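Local structure of malate oxidoreductase (1VL6) at residues 320-325 and 365-370; 182-187 and 360-365. The protein probably catalyses the NAD-dependent oxidative decarboxylation of malate to pyruvate and carbon dioxide. All coordinates share one frame; numbering follows the deposited sequence.

Interactions 1 and 2 hold successive parts of one long loop, which runs from helix 346-358 to helix 374-386 and includes the E365 they share. Their centres are 11 Å apart. The first half of the loop, 360-365, lies against the end of helix 166-186, and the second half, 365-370, against loop 320-325. The two contacts touch directly: N322 ND2 is 2.8 Å from P364 O, probably a hydrogen bond, and C360 SG packs 3.7 Å from I368 CA. N181, just ahead of segment 182-187, donates from ND2 to I367 O and also touches C360 and P362. Both contacts fall within the NAD-binding family region.

Interaction 1. Residues 320-325 and 365-370; sequences HPNQVN and ERIIPE
N322 turns CG beside its own backbone N (chi1 -65°), which carries OD1 across to the backbone of 365-370, while I368 sets CG1 between its N and carbonyl carbon (chi1 48°), which brings CD1 to 3.3 Å from Q323 O. N322 OD1 accepts from I367 N at 2.8 Å in a fairly straight bond (161° at the hydrogen), the donor tilted out of the carbonyl plane. I367 lies over one face of the N322 amide, its CG1 3.6 Å from N322 OD1 and its CG2 on the same side. N322 ND2 donates to V313 O and to P364 O, just ahead of the segment, so both ends of this buried amide are used. A leucine here would probably leave I367 N without its acceptor and the carbonyls of V313 and P364 without their donor. Two waters add to the direct bond: one accepts from N322 N (2.9 Å) and donates to E365 O, the other donates to both Q323 O and P369 O. P321 and E365 run side by side, with P321 CB 3.6 Å from E365 O. I368 CD1 comes 4.3 Å from V324 CG2. Strand 312-315 borders the contact through A314 against N322 and V324 and I312 against I367, while on helix 166-186 V174 and V175 meet V324, and A178 meets I367 and I368.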
ATOM      1  N   HIS A 320      16.597   9.431 -27.130  1.00 63.44           N
ATOM      2  CA  HIS A 320      17.711   8.996 -27.969  1.00 64.24           C
ATOM      3  C   HIS A 320      18.467   7.874 -27.303  1.00 63.37           C
ATOM      4  O   HIS A 320      18.370   7.670 -26.092  1.00 63.58           O
ATOM      5  CB  HIS A 320      18.713  10.149 -28.185  1.00 67.60           C
ATOM      6  CG  HIS A 320      18.102  11.387 -28.775  1.00 72.37           C
ATOM      7  ND1 HIS A 320      17.781  11.496 -30.109  1.00 79.32           N
ATOM      8  CD2 HIS A 320      17.777  12.573 -28.216  1.00 72.38           C
ATOM      9  CE1 HIS A 320      17.249  12.680 -30.341  1.00 74.69           C
ATOM     10  NE2 HIS A 320      17.259  13.363 -29.214  1.00 72.19           N
ATOM     11  N   PRO A 321      19.247   7.132 -28.060  1.00 63.68           N
ATOM     12  CA  PRO A 321      20.107   6.138 -27.453  1.00 63.12           C
ATOM     13  C   PRO A 321      21.096   6.789 -26.508  1.00 63.30           C
ATOM     14  O   PRO A 321      21.285   8.016 -26.554  1.00 63.95           O
ATOM     15  CB  PRO A 321      20.852   5.535 -28.648  1.00 64.71           C
ATOM     16  CG  PRO A 321      20.044   5.872 -29.821  1.00 63.66           C
ATOM     17  CD  PRO A 321      19.343   7.132 -29.523  1.00 63.35           C
ATOM     18  N   ASN A 322      21.718   5.961 -25.673  1.00 60.05           N
ATOM     19  CA  ASN A 322      22.821   6.389 -24.837  1.00 60.85           C
ATOM     20  C   ASN A 322      22.413   7.547 -23.936  1.00 62.41           C
ATOM     21  O   ASN A 322      23.052   8.607 -23.881  1.00 65.75           O
ATOM     22  CB  ASN A 322      24.042   6.759 -25.699  1.00 61.48           C
ATOM     23  CG  ASN A 322      24.620   5.574 -26.459  1.00 61.00           C
ATOM     24  OD1 ASN A 322      24.627   4.447 -25.960  1.00 61.87           O
ATOM     25  ND2 ASN A 322      25.189   5.846 -27.651  1.00 48.08           N
ATOM     26  N   GLN A 323      21.327   7.334 -23.229  1.00 62.20           N
ATOM     27  CA  GLN A 323      20.900   8.296 -22.252  1.00 64.05           C
ATOM     28  C   GLN A 323      21.764   8.216 -20.980  1.00 64.86           C
ATOM     29  O   GLN A 323      21.681   7.267 -20.213  1.00 66.14           O
ATOM     30  CB  GLN A 323      19.443   8.089 -21.892  1.00 62.83           C
ATOM     31  CG  GLN A 323      19.055   9.005 -20.776  1.00 70.18           C
ATOM     32  CD  GLN A 323      17.599   8.945 -20.406  1.00 69.11           C
ATOM     33  OE1 GLN A 323      16.912   7.960 -20.672  1.00 62.42           O
ATOM     34  NE2 GLN A 323      17.124  10.016 -19.776  1.00 54.15           N
ATOM     35  N   VAL A 324      22.578   9.228 -20.755  1.00 66.14           N
ATOM     36  CA  VAL A 324      23.331   9.355 -19.513  1.00 66.64           C
ATOM     37  C   VAL A 324      22.409   9.959 -18.461  1.00 66.23           C
ATOM     38  O   VAL A 324      22.114  11.114 -18.501  1.00 69.17           O
ATOM     39  CB  VAL A 324      24.509  10.279 -19.764  1.00 67.77           C
ATOM     40  CG1 VAL A 324      25.352  10.513 -18.489  1.00 72.43           C
ATOM     41  CG2 VAL A 324      25.341   9.652 -20.878  1.00 75.38           C
ATOM     42  N   ASN A 325      21.869   9.159 -17.579  1.00 67.99           N
ATOM     43  CA  ASN A 325      20.950   9.709 -16.603  1.00 68.82           C
ATOM     44  C   ASN A 325      21.127   9.183 -15.176  1.00 66.79           C
ATOM     45  O   ASN A 325      21.425   8.026 -14.959  1.00 65.01           O
ATOM     46  CB  ASN A 325      19.499   9.638 -17.043  1.00 76.69           C
ATOM     47  CG  ASN A 325      18.881   8.384 -16.693  1.00 73.44           C
ATOM     48  OD1 ASN A 325      19.445   7.372 -17.001  1.00 87.51           O
ATOM     49  ND2 ASN A 325      17.724   8.416 -16.026  1.00 66.64           N
ATOM     50  N   GLU A 365      25.859   2.239 -30.132  1.00 64.04           N
ATOM     51  CA  GLU A 365      24.472   2.675 -29.913  1.00 64.20           C
ATOM     52  C   GLU A 365      23.964   2.301 -28.536  1.00 65.21           C
ATOM     53  O   GLU A 365      22.825   2.601 -28.187  1.00 65.55           O
ATOM     54  CB  GLU A 365      23.569   2.116 -30.973  1.00 63.35           C
ATOM     55  CG  GLU A 365      23.910   2.672 -32.360  1.00 79.34           C
ATOM     56  CD  GLU A 365      23.416   4.102 -32.608  1.00 90.78           C
ATOM     57  OE1 GLU A 365      22.203   4.266 -32.874  1.00 95.41           O
ATOM     58  OE2 GLU A 365      24.228   5.069 -32.561  1.00101.95           O
ATOM     59  N   ARG A 366      24.820   1.670 -27.731  1.00 65.56           N
ATOM     60  CA  ARG A 366      24.461   1.350 -26.363  1.00 65.83           C
ATOM     61  C   ARG A 366      25.709   1.210 -25.477  1.00 64.26           C
ATOM     62  O   ARG A 366      26.192   0.103 -25.267  1.00 63.76           O
ATOM     63  CB  ARG A 366      23.648   0.074 -26.388  1.00 66.90           C
ATOM     64  CG  ARG A 366      23.163  -0.368 -25.082  1.00 69.36           C
ATOM     65  CD  ARG A 366      23.178  -1.906 -24.934  1.00 91.58           C
ATOM     66  NE  ARG A 366      22.624  -2.311 -23.638  1.00 96.12           N
ATOM     67  CZ  ARG A 366      21.377  -2.031 -23.244  1.00 92.83           C
ATOM     68  NH1 ARG A 366      20.542  -1.352 -24.040  1.00 91.79           N
ATOM     69  NH2 ARG A 366      20.959  -2.398 -22.036  1.00 90.89           N
ATOM     70  N   ILE A 367      26.208   2.347 -24.968  1.00 62.85           N
ATOM     71  CA  ILE A 367      27.454   2.396 -24.146  1.00 62.52           C
ATOM     72  C   ILE A 367      27.231   2.229 -22.650  1.00 63.90           C
ATOM     73  O   ILE A 367      28.181   2.052 -21.889  1.00 65.13           O
ATOM     74  CB  ILE A 367      28.194   3.692 -24.389  1.00 59.48           C
ATOM     75  CG1 ILE A 367      27.448   4.878 -23.764  1.00 63.44           C
ATOM     76  CG2 ILE A 367      28.364   3.878 -25.866  1.00 63.97           C
ATOM     77  CD1 ILE A 367      28.017   6.264 -24.085  1.00 61.58           C
ATOM     78  N   ILE A 368      25.962   2.301 -22.249  1.00 64.78           N
ATOM     79  CA  ILE A 368      25.525   2.005 -20.898  1.00 65.91           C
ATOM     80  C   ILE A 368      24.156   1.391 -20.936  1.00 65.48           C
ATOM     81  O   ILE A 368      23.498   1.464 -21.966  1.00 67.38           O
ATOM     82  CB  ILE A 368      25.469   3.264 -20.063  1.00 68.36           C
ATOM     83  CG1 ILE A 368      24.738   4.381 -20.808  1.00 67.26           C
ATOM     84  CG2 ILE A 368      26.836   3.686 -19.679  1.00 68.00           C
ATOM     85  CD1 ILE A 368      24.486   5.509 -19.888  1.00 77.85           C
ATOM     86  N   PRO A 369      23.728   0.776 -19.825  1.00 65.82           N
ATOM     87  CA  PRO A 369      22.378   0.197 -19.736  1.00 64.07           C
ATOM     88  C   PRO A 369      21.328   1.283 -19.645  1.00 63.76           C
ATOM     89  O   PRO A 369      21.678   2.456 -19.439  1.00 62.79           O
ATOM     90  CB  PRO A 369      22.398  -0.594 -18.417  1.00 63.69           C
ATOM     91  CG  PRO A 369      23.584  -0.179 -17.673  1.00 69.25           C
ATOM     92  CD  PRO A 369      24.506   0.589 -18.578  1.00 64.19           C
ATOM     93  N   GLU A 370      20.064   0.899 -19.804  1.00 64.73           N
ATOM     94  CA  GLU A 370      18.947   1.790 -19.501  1.00 65.84           C
ATOM     95  C   GLU A 370      18.522   1.533 -18.061  1.00 66.60           C
ATOM     96  O   GLU A 370      18.789   0.446 -17.516  1.00 69.45           O
ATOM     97  CB  GLU A 370      17.739   1.524 -20.362  1.00 70.66           C
ATOM     98  CG  GLU A 370      17.957   1.714 -21.836  1.00 78.97           C
ATOM     99  CD  GLU A 370      17.214   0.685 -22.628  1.00 97.32           C
ATOM    100  OE1 GLU A 370      15.986   0.524 -22.369  1.00114.78           O
ATOM    101  OE2 GLU A 370      17.870   0.033 -23.477  1.00103.97           O
TER
HETATM  102  O   HOH W   1      21.365   3.085 -26.005  1.00 50.19           O
HETATM  103  O   HOH W   2      20.924   4.866 -19.893  1.00 45.69           O

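Interaction 2. Residues 182-187 and 360-365; sequences ALKLTE and CEPEPE
L185 supplies most of the apolar side of this contact, its two methyls meeting the proline-rich 362-364 run from the helix. CG lies beside the backbone N (chi1 -69°), directing the branch outward at the loop. CD1 of L185 is 3.9 Å from CB of P362 and 4.3 Å from CD of P364. Between the two rings L185 CD1 rests on the backbone of E363, 3.4 Å from E363 C, the carbonyl carbon. The other methyl, CD2, approaches P362 O at 3.6 Å. The leucine thus touches both prolines and the peptide backbone linking them, while the E363 side chain leaves the backbone on the side away from the helix. P362 is buried.

Helix 166-186 belongs to the NAD-binding region, whose sheet has a Rossmann-type core of parallel strands, and its last turn has two differently used sides. A182 and L183 face F266 of strand 266-269, A182 also meets F291 and T186 meets V289 of strand 289-292, whereas K184 and L185 reach the loop.

The charged part is a salt bridge at the surface, where K184 NZ donates to E361 OE2 at 3.1 Å. The lysine chain is extended throughout, with CG opposite its backbone N (chi1 178°), whereas the E361 chain bends at its second torsion, and the two side chains cross at about a right angle. NZ meets the syn side of the carboxylate, slightly out of its plane. K184 NZ also lies 4.0 Å from CD of P362, whose ring the lysine chain likewise crosses at about a right angle.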
ATOM      1  N   ALA A 182      32.694   4.169 -23.595  1.00 61.82           N
ATOM      2  CA  ALA A 182      32.960   4.806 -24.868  1.00 63.33           C
ATOM      3  C   ALA A 182      34.461   4.714 -25.227  1.00 63.01           C
ATOM      4  O   ALA A 182      34.830   4.431 -26.355  1.00 58.97           O
ATOM      5  CB  ALA A 182      32.483   6.271 -24.824  1.00 64.68           C
ATOM      6  N   LEU A 183      35.307   4.960 -24.231  1.00 63.75           N
ATOM      7  CA  LEU A 183      36.750   4.912 -24.398  1.00 63.74           C
ATOM      8  C   LEU A 183      37.221   3.530 -24.868  1.00 63.11           C
ATOM      9  O   LEU A 183      38.034   3.431 -25.757  1.00 64.55           O
ATOM     10  CB  LEU A 183      37.450   5.304 -23.078  1.00 63.71           C
ATOM     11  CG  LEU A 183      38.967   5.358 -23.142  1.00 65.42           C
ATOM     12  CD1 LEU A 183      39.367   6.549 -24.055  1.00 68.67           C
ATOM     13  CD2 LEU A 183      39.638   5.450 -21.783  1.00 58.13           C
ATOM     14  N   LYS A 184      36.683   2.492 -24.265  1.00 61.77           N
ATOM     15  CA  LYS A 184      36.965   1.154 -24.662  1.00 63.62           C
ATOM     16  C   LYS A 184      36.653   0.961 -26.129  1.00 62.00           C
ATOM     17  O   LYS A 184      37.477   0.428 -26.852  1.00 61.36           O
ATOM     18  CB  LYS A 184      36.178   0.173 -23.789  1.00 65.58           C
ATOM     19  CG  LYS A 184      36.344  -1.275 -24.138  1.00 69.48           C
ATOM     20  CD  LYS A 184      35.388  -2.153 -23.252  1.00 75.60           C
ATOM     21  CE  LYS A 184      35.263  -3.627 -23.807  1.00 85.11           C
ATOM     22  NZ  LYS A 184      34.175  -4.459 -23.126  1.00 84.63           N
ATOM     23  N   LEU A 185      35.468   1.366 -26.563  1.00 62.54           N
ATOM     24  CA  LEU A 185      35.040   1.198 -27.952  1.00 62.36           C
ATOM     25  C   LEU A 185      35.918   1.958 -28.928  1.00 62.78           C
ATOM     26  O   LEU A 185      36.174   1.517 -30.011  1.00 65.06           O
ATOM     27  CB  LEU A 185      33.598   1.667 -28.127  1.00 62.88           C
ATOM     28  CG  LEU A 185      32.644   0.729 -27.400  1.00 66.46           C
ATOM     29  CD1 LEU A 185      31.248   1.271 -27.307  1.00 62.26           C
ATOM     30  CD2 LEU A 185      32.654  -0.613 -28.089  1.00 58.52           C
ATOM     31  N   THR A 186      36.361   3.102 -28.497  1.00 63.28           N
ATOM     32  CA  THR A 186      37.335   3.937 -29.154  1.00 63.21           C
ATOM     33  C   THR A 186      38.736   3.340 -29.320  1.00 63.40           C
ATOM     34  O   THR A 186      39.519   3.734 -30.206  1.00 64.48           O
ATOM     35  CB  THR A 186      37.393   5.169 -28.228  1.00 66.19           C
ATOM     36  OG1 THR A 186      36.604   6.246 -28.784  1.00 71.11           O
ATOM     37  CG2 THR A 186      38.701   5.654 -28.074  1.00 59.34           C
ATOM     38  N   GLU A 187      39.084   2.442 -28.419  1.00 63.81           N
ATOM     39  CA  GLU A 187      40.385   1.775 -28.411  1.00 64.41           C
ATOM     40  C   GLU A 187      41.569   2.691 -28.114  1.00 63.46           C
ATOM     41  O   GLU A 187      42.701   2.320 -28.369  1.00 65.73           O
ATOM     42  CB  GLU A 187      40.628   0.989 -29.704  1.00 62.98           C
ATOM     43  CG  GLU A 187      39.851  -0.310 -29.743  1.00 68.84           C
ATOM     44  CD  GLU A 187      40.017  -1.117 -31.027  1.00 71.52           C
ATOM     45  OE1 GLU A 187      39.899  -0.559 -32.160  1.00 79.34           O
ATOM     46  OE2 GLU A 187      40.237  -2.336 -30.888  1.00 81.49           O
ATOM     47  N   CYS A 360      26.694  -3.776 -18.883  1.00 67.97           N
ATOM     48  CA  CYS A 360      26.302  -4.090 -20.237  1.00 66.57           C
ATOM     49  C   CYS A 360      27.501  -4.408 -21.038  1.00 65.64           C
ATOM     50  O   CYS A 360      28.602  -4.176 -20.578  1.00 68.12           O
ATOM     51  CB  CYS A 360      25.608  -2.899 -20.858  1.00 67.27           C
ATOM     52  SG  CYS A 360      26.661  -1.470 -21.241  1.00 77.03           S
ATOM     53  N   GLU A 361      27.294  -4.970 -22.230  1.00 66.57           N
ATOM     54  CA  GLU A 361      28.357  -5.099 -23.232  1.00 67.58           C
ATOM     55  C   GLU A 361      28.289  -3.860 -24.185  1.00 66.17           C
ATOM     56  O   GLU A 361      27.346  -3.648 -24.953  1.00 64.81           O
ATOM     57  CB  GLU A 361      28.248  -6.453 -23.932  1.00 69.87           C
ATOM     58  CG  GLU A 361      29.509  -6.875 -24.697  1.00 87.78           C
ATOM     59  CD  GLU A 361      30.774  -6.870 -23.834  1.00101.86           C
ATOM     60  OE1 GLU A 361      30.762  -7.574 -22.784  1.00111.71           O
ATOM     61  OE2 GLU A 361      31.765  -6.162 -24.197  1.00103.61           O
ATOM     62  N   PRO A 362      29.255  -2.965 -24.047  1.00 65.87           N
ATOM     63  CA  PRO A 362      29.139  -1.701 -24.729  1.00 65.69           C
ATOM     64  C   PRO A 362      29.221  -1.855 -26.233  1.00 65.02           C
ATOM     65  O   PRO A 362      29.980  -2.664 -26.733  1.00 66.34           O
ATOM     66  CB  PRO A 362      30.252  -0.837 -24.120  1.00 66.33           C
ATOM     67  CG  PRO A 362      31.207  -1.752 -23.513  1.00 68.66           C
ATOM     68  CD  PRO A 362      30.472  -3.039 -23.228  1.00 65.38           C
ATOM     69  N   GLU A 363      28.368  -1.098 -26.916  0.50 64.17           N
ATOM     70  CA  GLU A 363      28.387  -0.920 -28.357  0.50 62.57           C
ATOM     71  C   GLU A 363      28.150   0.573 -28.595  0.50 61.45           C
ATOM     72  O   GLU A 363      27.641   1.269 -27.710  0.50 59.82           O
ATOM     73  CB  GLU A 363      27.278  -1.746 -29.041  0.50 62.94           C
ATOM     74  CG  GLU A 363      27.283  -3.258 -28.773  0.50 62.23           C
ATOM     75  CD  GLU A 363      28.513  -3.982 -29.308  0.50 61.65           C
ATOM     76  OE1 GLU A 363      29.467  -3.336 -29.825  0.50 70.06           O
ATOM     77  OE2 GLU A 363      28.530  -5.210 -29.216  0.50 45.89           O
ATOM     78  N   PRO A 364      28.509   1.077 -29.769  1.00 61.91           N
ATOM     79  CA  PRO A 364      28.298   2.485 -30.075  1.00 62.81           C
ATOM     80  C   PRO A 364      26.874   3.024 -29.810  1.00 63.25           C
ATOM     81  O   PRO A 364      26.707   4.151 -29.319  1.00 62.35           O
ATOM     82  CB  PRO A 364      28.635   2.558 -31.560  1.00 60.81           C
ATOM     83  CG  PRO A 364      29.635   1.480 -31.743  1.00 57.03           C
ATOM     84  CD  PRO A 364      29.147   0.363 -30.891  1.00 60.47           C
ATOM     85  N   GLU A 365      25.859   2.239 -30.132  1.00 64.04           N
ATOM     86  CA  GLU A 365      24.472   2.675 -29.913  1.00 64.20           C
ATOM     87  C   GLU A 365      23.964   2.301 -28.536  1.00 65.21           C
ATOM     88  O   GLU A 365      22.825   2.601 -28.187  1.00 65.55           O
ATOM     89  CB  GLU A 365      23.569   2.116 -30.973  1.00 63.35           C
ATOM     90  CG  GLU A 365      23.910   2.672 -32.360  1.00 79.34           C
ATOM     91  CD  GLU A 365      23.416   4.102 -32.608  1.00 90.78           C
ATOM     92  OE1 GLU A 365      22.203   4.266 -32.874  1.00 95.41           O
ATOM     93  OE2 GLU A 365      24.228   5.069 -32.561  1.00101.95           O
TER